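Local coordinates for protein nucleoside hydrolase, putative (Trypanosoma brucei, PDB 3FZ0) that belongs to the nucleoside hydrolase family, is built on a mixed beta-sheet flanked by helices, and holds a calcium ion, at residues P73-V81 with F181-V192; P215-L224 with L349-E357. The protein carries 2 engineered substitutions. One frame throughout, in Å; residues are numbered along the deposited sequence.

Interaction 1: P73-V81 with F181-V192; sequences PLVGERETV and FNSHCDPEAGVV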
# COMPACT_ATOMS: atom_id res chain seq x y z
N PRO B 73 -5.69 18.51 -0.22
CA PRO B 73 -5.17 17.65 -1.28
C PRO B 73 -6.25 17.28 -2.30
O PRO B 73 -7.47 17.33 -2.02
CB PRO B 73 -4.73 16.38 -0.54
CG PRO B 73 -4.66 16.72 0.89
CD PRO B 73 -5.53 17.93 1.13
N LEU B 74 -5.79 16.90 -3.49
CA LEU B 74 -6.65 16.36 -4.51
C LEU B 74 -7.56 15.27 -3.95
O LEU B 74 -8.75 15.24 -4.29
CB LEU B 74 -5.80 15.79 -5.66
CG LEU B 74 -6.44 15.37 -6.98
CD1 LEU B 74 -7.17 16.55 -7.56
CD2 LEU B 74 -5.37 14.88 -7.94
N VAL B 75 -7.01 14.40 -3.10
CA VAL B 75 -7.74 13.23 -2.57
C VAL B 75 -7.50 13.04 -1.07
O VAL B 75 -6.37 12.72 -0.67
CB VAL B 75 -7.29 11.93 -3.25
CG1 VAL B 75 -8.24 10.81 -2.88
CG2 VAL B 75 -7.19 12.09 -4.74
N GLY B 76 -8.55 13.20 -0.27
CA GLY B 76 -8.50 12.95 1.18
C GLY B 76 -7.93 14.08 2.03
O GLY B 76 -7.46 15.10 1.50
N GLU B 77 -7.99 13.91 3.36
CA GLU B 77 -7.43 14.88 4.30
C GLU B 77 -5.90 14.95 4.20
O GLU B 77 -5.27 13.97 3.84
CB GLU B 77 -7.82 14.50 5.73
CG GLU B 77 -8.92 15.39 6.35
CD GLU B 77 -9.40 14.85 7.72
OE1 GLU B 77 -8.54 14.59 8.60
OE2 GLU B 77 -10.65 14.68 7.92
N ARG B 78 -5.32 16.11 4.51
CA ARG B 78 -3.85 16.28 4.51
C ARG B 78 -3.24 15.30 5.48
O ARG B 78 -3.81 15.03 6.53
CB ARG B 78 -3.43 17.73 4.86
CG ARG B 78 -3.94 18.25 6.22
CD ARG B 78 -3.46 19.63 6.53
NE ARG B 78 -2.01 19.72 6.41
CZ ARG B 78 -1.33 20.83 6.11
NH1 ARG B 78 -1.96 21.97 5.86
NH2 ARG B 78 -0.02 20.80 6.00
N GLU B 79 -2.10 14.74 5.10
CA GLU B 79 -1.37 13.77 5.92
C GLU B 79 -0.06 14.42 6.42
O GLU B 79 0.80 13.78 7.03
CB GLU B 79 -1.16 12.44 5.16
CG GLU B 79 -2.50 11.90 4.55
CD GLU B 79 -2.42 10.49 3.93
OE1 GLU B 79 -1.39 9.81 4.09
OE2 GLU B 79 -3.42 10.03 3.31
N THR B 80 0.07 15.71 6.14
CA THR B 80 1.18 16.52 6.64
C THR B 80 0.67 17.53 7.67
O THR B 80 -0.52 17.79 7.81
CB THR B 80 1.90 17.28 5.51
OG1 THR B 80 0.98 18.17 4.86
CG2 THR B 80 2.46 16.32 4.49
N VAL B 81 1.62 18.11 8.38
CA VAL B 81 1.40 19.10 9.41
C VAL B 81 2.02 20.41 8.90
O VAL B 81 3.01 20.37 8.14
CB VAL B 81 2.11 18.61 10.70
CG1 VAL B 81 2.52 19.73 11.61
CG2 VAL B 81 1.23 17.56 11.42
N PHE B 181 8.17 17.60 1.98
CA PHE B 181 6.88 18.26 2.26
C PHE B 181 5.84 18.39 1.11
O PHE B 181 4.73 17.90 1.24
CB PHE B 181 7.09 19.63 2.93
CG PHE B 181 5.81 20.30 3.37
CD1 PHE B 181 5.14 19.87 4.51
CD2 PHE B 181 5.27 21.36 2.63
CE1 PHE B 181 3.94 20.48 4.92
CE2 PHE B 181 4.07 21.98 3.03
CZ PHE B 181 3.40 21.54 4.18
N ASN B 182 6.19 19.08 0.04
CA ASN B 182 5.22 19.38 -1.02
C ASN B 182 4.73 18.08 -1.66
O ASN B 182 3.53 17.90 -1.93
CB ASN B 182 5.82 20.29 -2.12
CG ASN B 182 6.09 21.72 -1.65
OD1 ASN B 182 5.45 22.20 -0.74
ND2 ASN B 182 7.03 22.40 -2.32
N SER B 183 5.66 17.17 -1.93
CA SER B 183 5.35 15.86 -2.47
C SER B 183 4.42 15.11 -1.51
O SER B 183 3.35 14.64 -1.93
CB SER B 183 6.64 15.06 -2.71
OG SER B 183 6.39 13.89 -3.49
N HIS B 184 4.83 15.01 -0.24
CA HIS B 184 4.04 14.33 0.78
C HIS B 184 2.65 14.96 0.93
O HIS B 184 1.69 14.26 1.15
CB HIS B 184 4.79 14.31 2.12
CG HIS B 184 4.19 13.41 3.14
ND1 HIS B 184 4.45 13.53 4.49
CD2 HIS B 184 3.34 12.36 3.02
CE1 HIS B 184 3.79 12.60 5.16
NE2 HIS B 184 3.11 11.87 4.29
N CYS B 185 2.55 16.27 0.77
CA CYS B 185 1.28 17.00 0.90
C CYS B 185 0.29 16.50 -0.10
O CYS B 185 -0.90 16.37 0.20
CB CYS B 185 1.48 18.49 0.69
SG CYS B 185 1.96 19.37 2.19
N ASP B 186 0.76 16.21 -1.30
CA ASP B 186 -0.16 15.76 -2.31
C ASP B 186 0.54 14.86 -3.29
O ASP B 186 0.96 15.33 -4.36
CB ASP B 186 -0.84 16.95 -3.02
CG ASP B 186 -2.07 16.53 -3.73
OD1 ASP B 186 -2.13 15.34 -4.04
OD2 ASP B 186 -2.99 17.37 -3.98
N PRO B 187 0.67 13.58 -2.94
CA PRO B 187 1.34 12.61 -3.80
C PRO B 187 0.54 12.39 -5.09
O PRO B 187 1.13 12.37 -6.17
CB PRO B 187 1.42 11.36 -2.92
CG PRO B 187 1.25 11.86 -1.53
CD PRO B 187 0.24 12.94 -1.68
N GLU B 188 -0.78 12.25 -4.98
CA GLU B 188 -1.64 12.04 -6.16
C GLU B 188 -1.43 13.17 -7.19
O GLU B 188 -1.28 12.91 -8.38
CB GLU B 188 -3.12 11.97 -5.75
CG GLU B 188 -3.56 10.67 -5.14
CD GLU B 188 -3.20 10.52 -3.65
OE1 GLU B 188 -2.58 11.41 -3.04
OE2 GLU B 188 -3.58 9.50 -3.07
N ALA B 189 -1.36 14.42 -6.71
CA ALA B 189 -1.11 15.53 -7.62
C ALA B 189 0.22 15.39 -8.36
O ALA B 189 0.30 15.71 -9.53
CB ALA B 189 -1.20 16.89 -6.90
N GLY B 190 1.25 14.92 -7.66
CA GLY B 190 2.56 14.71 -8.24
C GLY B 190 2.57 13.64 -9.32
O GLY B 190 3.27 13.78 -10.33
N VAL B 191 1.81 12.58 -9.10
CA VAL B 191 1.64 11.55 -10.12
C VAL B 191 1.01 12.14 -11.39
O VAL B 191 1.46 11.84 -12.49
CB VAL B 191 0.83 10.37 -9.61
CG1 VAL B 191 0.39 9.48 -10.77
CG2 VAL B 191 1.63 9.59 -8.62
N VAL B 192 -0.02 12.96 -11.23
CA VAL B 192 -0.71 13.57 -12.34
C VAL B 192 0.27 14.43 -13.15
O VAL B 192 0.33 14.35 -14.39
CB VAL B 192 -1.95 14.39 -11.87
CG1 VAL B 192 -2.50 15.27 -13.00
CG2 VAL B 192 -3.03 13.46 -11.32
O HOH W 1 -4.03 13.75 -2.87
O HOH W 2 1.34 9.98 4.40
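With chi1 of Asp186 at -162°, CG lies trans to the backbone N and the carboxylate reaches the start of 73-81; with chi1 of Thr80 at 61°, OG1 takes the place between backbone N and carbonyl carbon, and CG2 is left to turn to the His184 ring. Asp186 OD2 accepts from Leu74 N at 2.9 Å along an almost straight N-H (174°), although the donor comes in from above the carboxylate plane. The same OD2 has a second partner in Thr138. OD1 accepts from Ala189 N at 2.9 Å, so this aspartate is the N-cap of helix 187-195 while its other oxygen holds the loop. A water takes the N-H of Val75 and sits between Asp186 OD1 and Glu188 OE1.

The segments meet where the loop after strand 66-68 folds over the turn between helices 181-185 and 187-195 of this alpha/beta nucleoside hydrolase fold. Phe181 puts the contact close to the calcium site, its side chain about 7 Å from the ion. Val81 O lies at the edge of that ring, 3.4 Å from Phe181 CE1, and Arg78 NH2 also comes up at the edge. The guanidinium is steadied from its own segment, Arg78 NE giving to Thr80 O at 2.8 Å.

Thr80 CG2 rests over one face of the His184 imidazole, 3.4 Å from His184 ND1, the nitrogen that bonds to Ser175. At the ring's edge a second water lies in plane, 2.6 Å from His184 NE2, and donates to Glu79 OE1, while Glu79 OE2 pairs with Arg311 of a third subunit. At the Val75 end of the loop the Val75 and Glu188 side chains cross at about a right angle, with Val75 CG2 3.9 Å from Glu188 CG, and the Glu188 carboxylate runs on to a salt bridge with Arg314.

Interaction 2: P215-L224 with L349-E357; sequences PMTWGFYDKL and LKALRDIVE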
# COMPACT_ATOMS: atom_id res chain seq x y z
N PRO B 215 22.54 26.88 -0.51
CA PRO B 215 21.88 27.72 0.48
C PRO B 215 22.48 29.11 0.53
O PRO B 215 23.46 29.41 -0.16
CB PRO B 215 22.24 27.01 1.79
CG PRO B 215 23.61 26.39 1.52
CD PRO B 215 23.77 26.26 0.02
N MET B 216 21.97 29.95 1.41
CA MET B 216 22.75 31.13 1.75
C MET B 216 23.33 30.94 3.15
O MET B 216 22.75 30.23 3.99
CB MET B 216 21.96 32.42 1.63
CG MET B 216 20.84 32.53 2.58
SD MET B 216 19.95 34.07 2.39
CE MET B 216 18.49 33.67 3.41
N THR B 217 24.50 31.52 3.37
CA THR B 217 25.07 31.62 4.70
C THR B 217 24.31 32.68 5.52
O THR B 217 23.81 33.68 4.96
CB THR B 217 26.56 32.04 4.54
OG1 THR B 217 27.31 30.92 4.05
CG2 THR B 217 27.13 32.48 5.83
N TRP B 218 24.23 32.49 6.83
CA TRP B 218 23.72 33.53 7.71
C TRP B 218 24.54 34.82 7.59
O TRP B 218 23.97 35.91 7.65
CB TRP B 218 23.59 33.06 9.16
CG TRP B 218 22.43 32.10 9.32
CD1 TRP B 218 22.50 30.76 9.63
CD2 TRP B 218 21.03 32.39 9.14
NE1 TRP B 218 21.25 30.21 9.64
CE2 TRP B 218 20.32 31.18 9.36
CE3 TRP B 218 20.31 33.55 8.82
CZ2 TRP B 218 18.93 31.08 9.26
CZ3 TRP B 218 18.90 33.46 8.73
CH2 TRP B 218 18.23 32.23 8.95
N GLY B 219 25.86 34.69 7.40
CA GLY B 219 26.77 35.84 7.14
C GLY B 219 26.37 36.60 5.87
O GLY B 219 26.29 37.84 5.87
N PHE B 220 26.07 35.87 4.80
CA PHE B 220 25.59 36.48 3.57
C PHE B 220 24.27 37.20 3.86
O PHE B 220 24.12 38.39 3.52
CB PHE B 220 25.42 35.43 2.47
CG PHE B 220 24.83 35.97 1.20
CD1 PHE B 220 25.66 36.50 0.21
CD2 PHE B 220 23.44 35.95 0.99
CE1 PHE B 220 25.12 37.00 -0.98
CE2 PHE B 220 22.89 36.46 -0.20
CZ PHE B 220 23.71 36.97 -1.18
N TYR B 221 23.33 36.48 4.50
CA TYR B 221 22.05 37.05 4.91
C TYR B 221 22.22 38.39 5.64
O TYR B 221 21.53 39.36 5.33
CB TYR B 221 21.27 36.08 5.81
CG TYR B 221 19.96 36.66 6.28
CD1 TYR B 221 18.85 36.73 5.42
CD2 TYR B 221 19.82 37.13 7.59
CE1 TYR B 221 17.64 37.25 5.86
CE2 TYR B 221 18.62 37.65 8.04
CZ TYR B 221 17.52 37.70 7.17
OH TYR B 221 16.30 38.22 7.61
N ASP B 222 23.15 38.44 6.59
CA ASP B 222 23.36 39.65 7.37
C ASP B 222 23.68 40.82 6.43
O ASP B 222 23.20 41.92 6.67
CB ASP B 222 24.45 39.45 8.43
CG ASP B 222 23.95 38.68 9.65
OD1 ASP B 222 22.74 38.38 9.72
OD2 ASP B 222 24.76 38.37 10.56
N LYS B 223 24.46 40.57 5.38
CA LYS B 223 24.83 41.60 4.42
C LYS B 223 23.66 41.94 3.50
O LYS B 223 23.44 43.09 3.16
CB LYS B 223 26.03 41.19 3.60
CG LYS B 223 27.36 41.41 4.28
CD LYS B 223 28.45 40.54 3.65
CE LYS B 223 29.83 40.86 4.24
NZ LYS B 223 30.90 39.95 3.69
N LEU B 224 22.89 40.92 3.13
CA LEU B 224 21.68 41.10 2.34
C LEU B 224 20.77 42.18 2.94
O LEU B 224 20.29 43.07 2.22
CB LEU B 224 20.95 39.74 2.19
CG LEU B 224 19.87 39.58 1.11
CD1 LEU B 224 20.52 39.68 -0.27
CD2 LEU B 224 19.00 38.32 1.26
N LEU B 349 23.31 33.41 -5.28
CA LEU B 349 23.58 34.52 -4.40
C LEU B 349 23.44 35.85 -5.14
O LEU B 349 22.90 36.81 -4.59
CB LEU B 349 24.97 34.39 -3.77
CG LEU B 349 25.29 33.14 -2.93
CD1 LEU B 349 26.66 33.31 -2.24
CD2 LEU B 349 24.20 32.87 -1.91
N LYS B 350 23.91 35.89 -6.38
CA LYS B 350 23.84 37.12 -7.17
C LYS B 350 22.37 37.52 -7.40
O LYS B 350 22.01 38.70 -7.30
CB LYS B 350 24.58 36.97 -8.49
CG LYS B 350 24.66 38.26 -9.25
CD LYS B 350 24.66 38.05 -10.77
CE LYS B 350 23.94 39.20 -11.52
NZ LYS B 350 24.27 40.57 -11.01
N ALA B 351 21.54 36.52 -7.69
CA ALA B 351 20.10 36.75 -7.89
C ALA B 351 19.44 37.28 -6.61
O ALA B 351 18.54 38.14 -6.68
CB ALA B 351 19.41 35.46 -8.36
N LEU B 352 19.87 36.77 -5.45
CA LEU B 352 19.36 37.25 -4.17
C LEU B 352 19.86 38.68 -3.95
O LEU B 352 19.11 39.55 -3.52
CB LEU B 352 19.80 36.36 -3.01
CG LEU B 352 19.33 34.92 -2.85
CD1 LEU B 352 19.85 34.35 -1.51
CD2 LEU B 352 17.83 34.77 -2.95
N ARG B 353 21.12 38.89 -4.28
CA ARG B 353 21.71 40.22 -4.22
C ARG B 353 20.87 41.18 -5.09
O ARG B 353 20.59 42.30 -4.68
CB ARG B 353 23.18 40.19 -4.68
CG ARG B 353 24.22 40.72 -3.66
CD ARG B 353 25.70 40.78 -4.19
NE ARG B 353 26.13 39.54 -4.85
CZ ARG B 353 26.82 38.55 -4.28
NH1 ARG B 353 27.24 38.63 -3.01
NH2 ARG B 353 27.10 37.45 -4.99
N ASP B 354 20.44 40.71 -6.25
CA ASP B 354 19.69 41.54 -7.18
C ASP B 354 18.31 41.93 -6.65
O ASP B 354 17.80 43.02 -6.99
CB ASP B 354 19.60 40.91 -8.57
CG ASP B 354 20.91 41.02 -9.33
OD1 ASP B 354 21.05 40.32 -10.35
OD2 ASP B 354 21.83 41.77 -8.91
N ILE B 355 17.72 41.10 -5.79
CA ILE B 355 16.47 41.48 -5.14
C ILE B 355 16.60 42.81 -4.37
O ILE B 355 15.76 43.69 -4.53
CB ILE B 355 15.94 40.39 -4.19
CG1 ILE B 355 15.63 39.13 -4.96
CG2 ILE B 355 14.72 40.88 -3.41
CD1 ILE B 355 15.36 37.91 -4.08
N VAL B 356 17.65 42.96 -3.56
CA VAL B 356 17.74 44.12 -2.67
C VAL B 356 18.22 45.38 -3.38
O VAL B 356 18.20 46.49 -2.81
CB VAL B 356 18.52 43.82 -1.36
CG1 VAL B 356 17.86 42.69 -0.59
CG2 VAL B 356 20.01 43.50 -1.62
N GLU B 357 18.66 45.22 -4.63
CA GLU B 357 19.22 46.32 -5.43
C GLU B 357 18.22 46.78 -6.52
O GLU B 357 18.54 47.59 -7.40
CB GLU B 357 20.55 45.92 -6.07
CG GLU B 357 21.72 45.69 -5.13
CD GLU B 357 22.95 45.23 -5.91
OE1 GLU B 357 22.76 44.84 -7.07
OE2 GLU B 357 24.09 45.28 -5.40
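The Phe220 ring carries Leu349 CD2 over the centre of one face, a CH-pi contact at 4.1 Å from the ring centroid and 6° off the normal. At its edge, in plane, comes Arg353 NH1, 3.4 Å from Phe220 CE1, with the guanidinium turned nearly perpendicular to the ring. One face of that guanidinium has Leu349 O above it, toward the rim. Leu352 CD1 approaches the ring obliquely, 3.9 Å from Phe220 CE2, and is also met by Met216 SD, whose chain crosses that of Leu352 at about a right angle.

Chi1 of 176° carries Phe220 CG away from its own backbone N and sends the ring across to the other helix. One turn on, Leu224 CD1 settles 3.5 Å from Leu352 O and touches Val356 CG1 at 4.0 Å. Outside the pair, Leu352 also packs on Ile21 of helix 17-27, and Val356 on Ile246 of helix 241-249.

The axes of 218-224 and 349-356 come within 10.8 Å and run in nearly the same direction, 23° apart: a near-parallel helix pair packed through apolar side chains, here joining the last helix, 345-356, to the short helix 218-224 that follows strand 216-217.

In the fold
From the N terminus the chain lays down strands 6-13 and 32-39 and edge strand 66-68, then enters the loop that holds 73-81. Interaction 1 closes when 181-192 returns to it, tying the loop after that edge strand to the helices after strand 162-165. Strand 203-206 follows, and 215-224 opens interaction 2, which closes only at the last helix, after strand 337-343, and ties that helix to strand 216-217 and helix 218-224. The two loops therefore run in series, neither nested nor crossed. Their centres stand 32 Å apart on opposite sides of the chain's centre, interaction 1 beside neighbouring subunits, interaction 2 untouched by any other chain of the assembly.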